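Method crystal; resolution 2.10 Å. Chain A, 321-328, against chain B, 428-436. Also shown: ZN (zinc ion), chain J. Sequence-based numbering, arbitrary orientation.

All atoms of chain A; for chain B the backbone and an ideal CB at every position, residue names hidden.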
ATOM      1  N   GLY A 321      -3.169  -9.414   1.124  1.00 22.65           N
ATOM      2  CA  GLY A 321      -1.956  -9.759   1.819  1.00 27.72           C
ATOM      3  C   GLY A 321      -1.715  -8.831   2.988  1.00 24.83           C
ATOM      4  O   GLY A 321      -2.353  -8.983   4.028  1.00 23.95           O
ATOM      5  N   VAL A 322      -0.826  -7.842   2.850  1.00 24.88           N
ATOM      6  CA  VAL A 322      -0.110  -7.547   1.633  1.00 21.68           C
ATOM      7  C   VAL A 322       1.323  -8.002   1.805  1.00 27.38           C
ATOM      8  O   VAL A 322       1.834  -8.041   2.941  1.00 25.92           O
ATOM      9  CB  VAL A 322      -0.176  -6.035   1.292  1.00 21.49           C
ATOM     10  CG1 VAL A 322      -1.616  -5.627   0.957  1.00 26.44           C
ATOM     11  CG2 VAL A 322       0.390  -5.181   2.395  1.00 23.47           C
ATOM     12  N   GLY A 323       1.955  -8.317   0.675  1.00 25.46           N
ATOM     13  CA  GLY A 323       3.269  -8.913   0.639  1.00 27.83           C
ATOM     14  C   GLY A 323       4.379  -7.917   0.350  1.00 27.58           C
ATOM     15  O   GLY A 323       4.747  -7.678  -0.808  1.00 27.37           O
ATOM     16  N   GLY A 324       4.955  -7.366   1.411  1.00 21.41           N
ATOM     17  CA  GLY A 324       5.900  -6.267   1.286  1.00 29.33           C
ATOM     18  C   GLY A 324       7.346  -6.719   1.385  1.00 28.51           C
ATOM     19  O   GLY A 324       7.723  -7.478   2.292  1.00 25.26           O
ATOM     20  N   LEU A 325       8.143  -6.252   0.428  1.00 25.49           N
ATOM     21  CA  LEU A 325       9.592  -6.315   0.548  1.00 27.00           C
ATOM     22  C   LEU A 325      10.012  -5.353   1.642  1.00 27.79           C
ATOM     23  O   LEU A 325       9.724  -4.158   1.555  1.00 24.42           O
ATOM     24  CB  LEU A 325      10.257  -5.949  -0.771  1.00 24.75           C
ATOM     25  CG  LEU A 325      11.780  -6.116  -0.751  1.00 29.73           C
ATOM     26  CD1 LEU A 325      12.254  -7.599  -0.898  1.00 27.46           C
ATOM     27  CD2 LEU A 325      12.359  -5.257  -1.885  1.00 27.62           C
ATOM     28  N   TYR A 326      10.670  -5.866   2.683  1.00 24.06           N
ATOM     29  CA  TYR A 326      10.887  -5.104   3.900  1.00 22.78           C
ATOM     30  C   TYR A 326      12.375  -4.930   4.178  1.00 27.12           C
ATOM     31  O   TYR A 326      13.221  -5.627   3.624  1.00 25.13           O
ATOM     32  CB  TYR A 326      10.191  -5.762   5.112  1.00 30.41           C
ATOM     33  CG  TYR A 326      10.696  -7.153   5.451  1.00 23.47           C
ATOM     34  CD1 TYR A 326      11.903  -7.331   6.122  1.00 25.97           C
ATOM     35  CD2 TYR A 326       9.939  -8.287   5.137  1.00 22.96           C
ATOM     36  CE1 TYR A 326      12.363  -8.625   6.431  1.00 23.94           C
ATOM     37  CE2 TYR A 326      10.386  -9.552   5.446  1.00 29.95           C
ATOM     38  CZ  TYR A 326      11.607  -9.718   6.090  1.00 30.17           C
ATOM     39  OH  TYR A 326      12.029 -11.000   6.380  1.00 26.48           O
ATOM     40  N   GLY A 327      12.656  -3.974   5.062  1.00 24.42           N
ATOM     41  CA  GLY A 327      14.030  -3.572   5.314  1.00 27.13           C
ATOM     42  C   GLY A 327      14.805  -4.703   5.957  1.00 31.39           C
ATOM     43  O   GLY A 327      14.351  -5.308   6.929  1.00 26.68           O
ATOM     44  N   ALA A 328      15.988  -4.983   5.413  1.00 26.55           N
ATOM     45  CA  ALA A 328      16.831  -6.104   5.802  1.00 30.67           C
ATOM     46  C   ALA A 328      18.296  -5.680   5.833  1.00 35.96           C
ATOM     47  O   ALA A 328      18.792  -5.023   4.911  1.00 29.33           O
ATOM     48  CB  ALA A 328      16.647  -7.266   4.828  1.00 30.13           C
TER
ATOM     49  N   UNK B 428       0.580  -7.354  10.041  1.00 28.77           N
ATOM     50  CA  UNK B 428       1.791  -6.609   9.706  1.00 24.00           C
ATOM     51  C   UNK B 428       2.746  -7.428   8.857  1.00 27.85           C
ATOM     52  O   UNK B 428       3.071  -8.579   9.195  1.00 29.34           O
ATOM     53  CB  UNK B 428       2.499  -6.150  10.982  1.00 24.00           C
ATOM     54  N   UNK B 429       3.201  -6.828   7.746  1.00 25.04           N
ATOM     55  CA  UNK B 429       4.138  -7.539   6.883  1.00 24.10           C
ATOM     56  C   UNK B 429       5.475  -7.741   7.584  1.00 23.41           C
ATOM     57  O   UNK B 429       6.210  -8.674   7.263  1.00 24.84           O
ATOM     58  CB  UNK B 429       4.339  -6.779   5.571  1.00 24.10           C
ATOM     59  N   UNK B 430       5.807  -6.867   8.527  1.00 26.50           N
ATOM     60  CA  UNK B 430       7.151  -6.847   9.080  1.00 27.82           C
ATOM     61  C   UNK B 430       7.200  -5.772  10.146  1.00 25.02           C
ATOM     62  O   UNK B 430       6.205  -5.061  10.374  1.00 22.59           O
ATOM     63  CB  UNK B 430       8.203  -6.602   7.996  1.00 27.82           C
ATOM     64  N   UNK B 431       8.342  -5.640  10.802  1.00 23.62           N
ATOM     65  CA  UNK B 431       8.603  -4.565  11.718  1.00 26.08           C
ATOM     66  C   UNK B 431       9.413  -3.466  11.089  1.00 29.03           C
ATOM     67  O   UNK B 431       9.931  -2.598  11.812  1.00 31.06           O
ATOM     68  CB  UNK B 431       9.319  -5.095  12.962  1.00 26.08           C
ATOM     69  N   UNK B 432       9.560  -3.466   9.772  1.00 23.85           N
ATOM     70  CA  UNK B 432      10.503  -2.601   9.092  1.00 26.57           C
ATOM     71  C   UNK B 432       9.827  -1.821   7.972  1.00 23.74           C
ATOM     72  O   UNK B 432       8.663  -2.051   7.641  1.00 23.93           O
ATOM     73  CB  UNK B 432      11.669  -3.421   8.537  1.00 26.57           C
ATOM     74  N   UNK B 433      10.596  -0.912   7.367  1.00 24.99           N
ATOM     75  CA  UNK B 433      10.133  -0.188   6.185  1.00 27.96           C
ATOM     76  C   UNK B 433       9.843  -1.160   5.048  1.00 27.30           C
ATOM     77  O   UNK B 433      10.414  -2.251   4.995  1.00 25.14           O
ATOM     78  CB  UNK B 433      11.169   0.849   5.747  1.00 27.96           C
ATOM     79  N   UNK B 434       8.992  -0.730   4.116  1.00 23.51           N
ATOM     80  CA  UNK B 434       8.711  -1.488   2.908  1.00 25.22           C
ATOM     81  C   UNK B 434       8.990  -0.658   1.653  1.00 24.13           C
ATOM     82  O   UNK B 434       9.223   0.550   1.701  1.00 24.29           O
ATOM     83  CB  UNK B 434       7.258  -1.967   2.913  1.00 25.22           C
ATOM     84  N   UNK B 435       8.918  -1.350   0.518  1.00 24.26           N
ATOM     85  CA  UNK B 435       9.261  -0.784  -0.775  1.00 28.39           C
ATOM     86  C   UNK B 435       8.132  -0.034  -1.454  1.00 24.59           C
ATOM     87  O   UNK B 435       8.370   0.570  -2.501  1.00 24.49           O
ATOM     88  CB  UNK B 435       9.745  -1.900  -1.703  1.00 28.39           C
ATOM     89  N   UNK B 436       6.928  -0.069  -0.901  1.00 23.47           N
ATOM     90  CA  UNK B 436       5.758   0.406  -1.619  1.00 27.95           C
ATOM     91  C   UNK B 436       5.876   1.894  -1.956  1.00 23.92           C
ATOM     92  O   UNK B 436       6.329   2.686  -1.119  1.00 24.06           O
ATOM     93  CB  UNK B 436       4.495   0.149  -0.794  1.00 27.95           C
TER
HETATM   94 ZN    ZN J 604      11.707   3.813  10.448  1.00 33.38          ZN

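Position 428 points away from chain A, with no atom of that chain near its ideal CB. Almost any residue would pass; Trp B428 stays clear of the contact.

Position 429 points toward chain A, its ideal CB 3.8 Å from Val A322 O. A carbonyl this close favours a short donor, so serine or threonine would suit. Ser B429 takes the m rotamer and donates from OG to Val A322 O at 3.2 Å.

At 430 the bond points toward chain A, and the ideal CB lies 3.6 Å from Tyr A326 CB. Something small fits: alanine, serine, perhaps threonine. Ser B430 brings OG to 3.4 Å from Tyr A326 CB, but its hydroxyl also serves its own chain, accepting from the N of position 432 at 2.8 Å.

Position 431 points sideways into space chain A leaves empty. The backbone angles, -99/13, do not demand glycine; many small or polar residues would pass. Gly B431 occupies the corner.

At 432 the ideal CB points toward chain A, 3.7 Å from Gly A327 O, with the Tyr A326 ring nearby. A longer side chain carrying a donor could fold back to that carbonyl: glutamine, lysine or arginine. Gln B432 bends at chi2 (87°); NE2 passes 3.2 Å from Tyr A326 CD1 and gives a weak hydrogen bond to Gly A327 O at 3.3 Å.

Position 433 contributes through its backbone: Gly A327 N donates to its O at 2.8 Å. The CB points sideways, and the zinc beyond it invites histidine or perhaps glutamate; aspartate would be too short. His B433 leads away from chain A and binds the metal through NE2 at 2.2 Å.

At 434, bridged to Tyr A326, the bond points sideways and the ideal CB is 3.6 Å from Leu A325 O. The extended backbone (-124/172) favours beta-branched residues, and space beside that carbonyl is modest: threonine, valine or serine would suit. Thr B434 adopts p; its CA makes a CA-H...O contact with Leu A325 O at 3.2 Å.

Position 435 points toward chain A, its ideal CB 4.0 Å from Leu A325 O and close to the leucine side chain, suggesting a small apolar residue. Ala B435 sets CB 4.2 Å from Leu A325 CB, while its N donates a weak hydrogen bond to Leu A325 O at 3.1 Å.

Position 436 points sideways, beyond chain A's reach, so the choice is open; Ser B436 makes no contact with it.

Chain B, residues 428-436: WSSGQHTAS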
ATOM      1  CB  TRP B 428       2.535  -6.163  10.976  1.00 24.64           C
ATOM      2  CG  TRP B 428       1.708  -5.366  11.858  1.00 30.65           C
ATOM      3  CD1 TRP B 428       0.851  -5.822  12.832  1.00 29.91           C
ATOM      4  CD2 TRP B 428       1.623  -3.943  11.873  1.00 28.41           C
ATOM      5  NE1 TRP B 428       0.262  -4.756  13.459  1.00 28.52           N
ATOM      6  CE2 TRP B 428       0.705  -3.594  12.880  1.00 27.53           C
ATOM      7  CE3 TRP B 428       2.232  -2.924  11.118  1.00 25.75           C
ATOM      8  CZ2 TRP B 428       0.373  -2.274  13.159  1.00 29.16           C
ATOM      9  CZ3 TRP B 428       1.898  -1.608  11.399  1.00 28.55           C
ATOM     10  CH2 TRP B 428       0.979  -1.295  12.411  1.00 28.67           C
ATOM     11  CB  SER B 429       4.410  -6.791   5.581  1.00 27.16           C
ATOM     12  OG  SER B 429       3.269  -6.182   5.083  1.00 29.86           O
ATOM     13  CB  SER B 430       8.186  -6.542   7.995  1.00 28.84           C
ATOM     14  OG  SER B 430       8.306  -5.126   7.877  1.00 27.59           O
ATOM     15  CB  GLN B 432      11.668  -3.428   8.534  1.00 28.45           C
ATOM     16  CG  GLN B 432      12.532  -4.086   9.625  1.00 23.98           C
ATOM     17  CD  GLN B 432      11.989  -5.457  10.049  1.00 27.14           C
ATOM     18  OE1 GLN B 432      11.353  -5.590  11.104  1.00 27.91           O
ATOM     19  NE2 GLN B 432      12.214  -6.472   9.207  1.00 26.68           N
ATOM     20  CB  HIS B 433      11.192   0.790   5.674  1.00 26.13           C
ATOM     21  CG  HIS B 433      11.640   1.769   6.693  1.00 21.06           C
ATOM     22  ND1 HIS B 433      12.746   2.578   6.513  1.00 29.13           N
ATOM     23  CD2 HIS B 433      11.133   2.076   7.908  1.00 27.35           C
ATOM     24  CE1 HIS B 433      12.905   3.334   7.584  1.00 28.10           C
ATOM     25  NE2 HIS B 433      11.941   3.045   8.441  1.00 23.32           N
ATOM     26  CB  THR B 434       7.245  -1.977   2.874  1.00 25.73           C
ATOM     27  OG1 THR B 434       6.349  -0.850   2.742  1.00 23.68           O
ATOM     28  CG2 THR B 434       6.944  -2.761   4.139  1.00 26.44           C
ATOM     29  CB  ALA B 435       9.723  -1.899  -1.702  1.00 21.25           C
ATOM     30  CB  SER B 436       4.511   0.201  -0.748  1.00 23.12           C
ATOM     31  OG  SER B 436       3.527   1.126  -1.146  1.00 38.96           O
TER
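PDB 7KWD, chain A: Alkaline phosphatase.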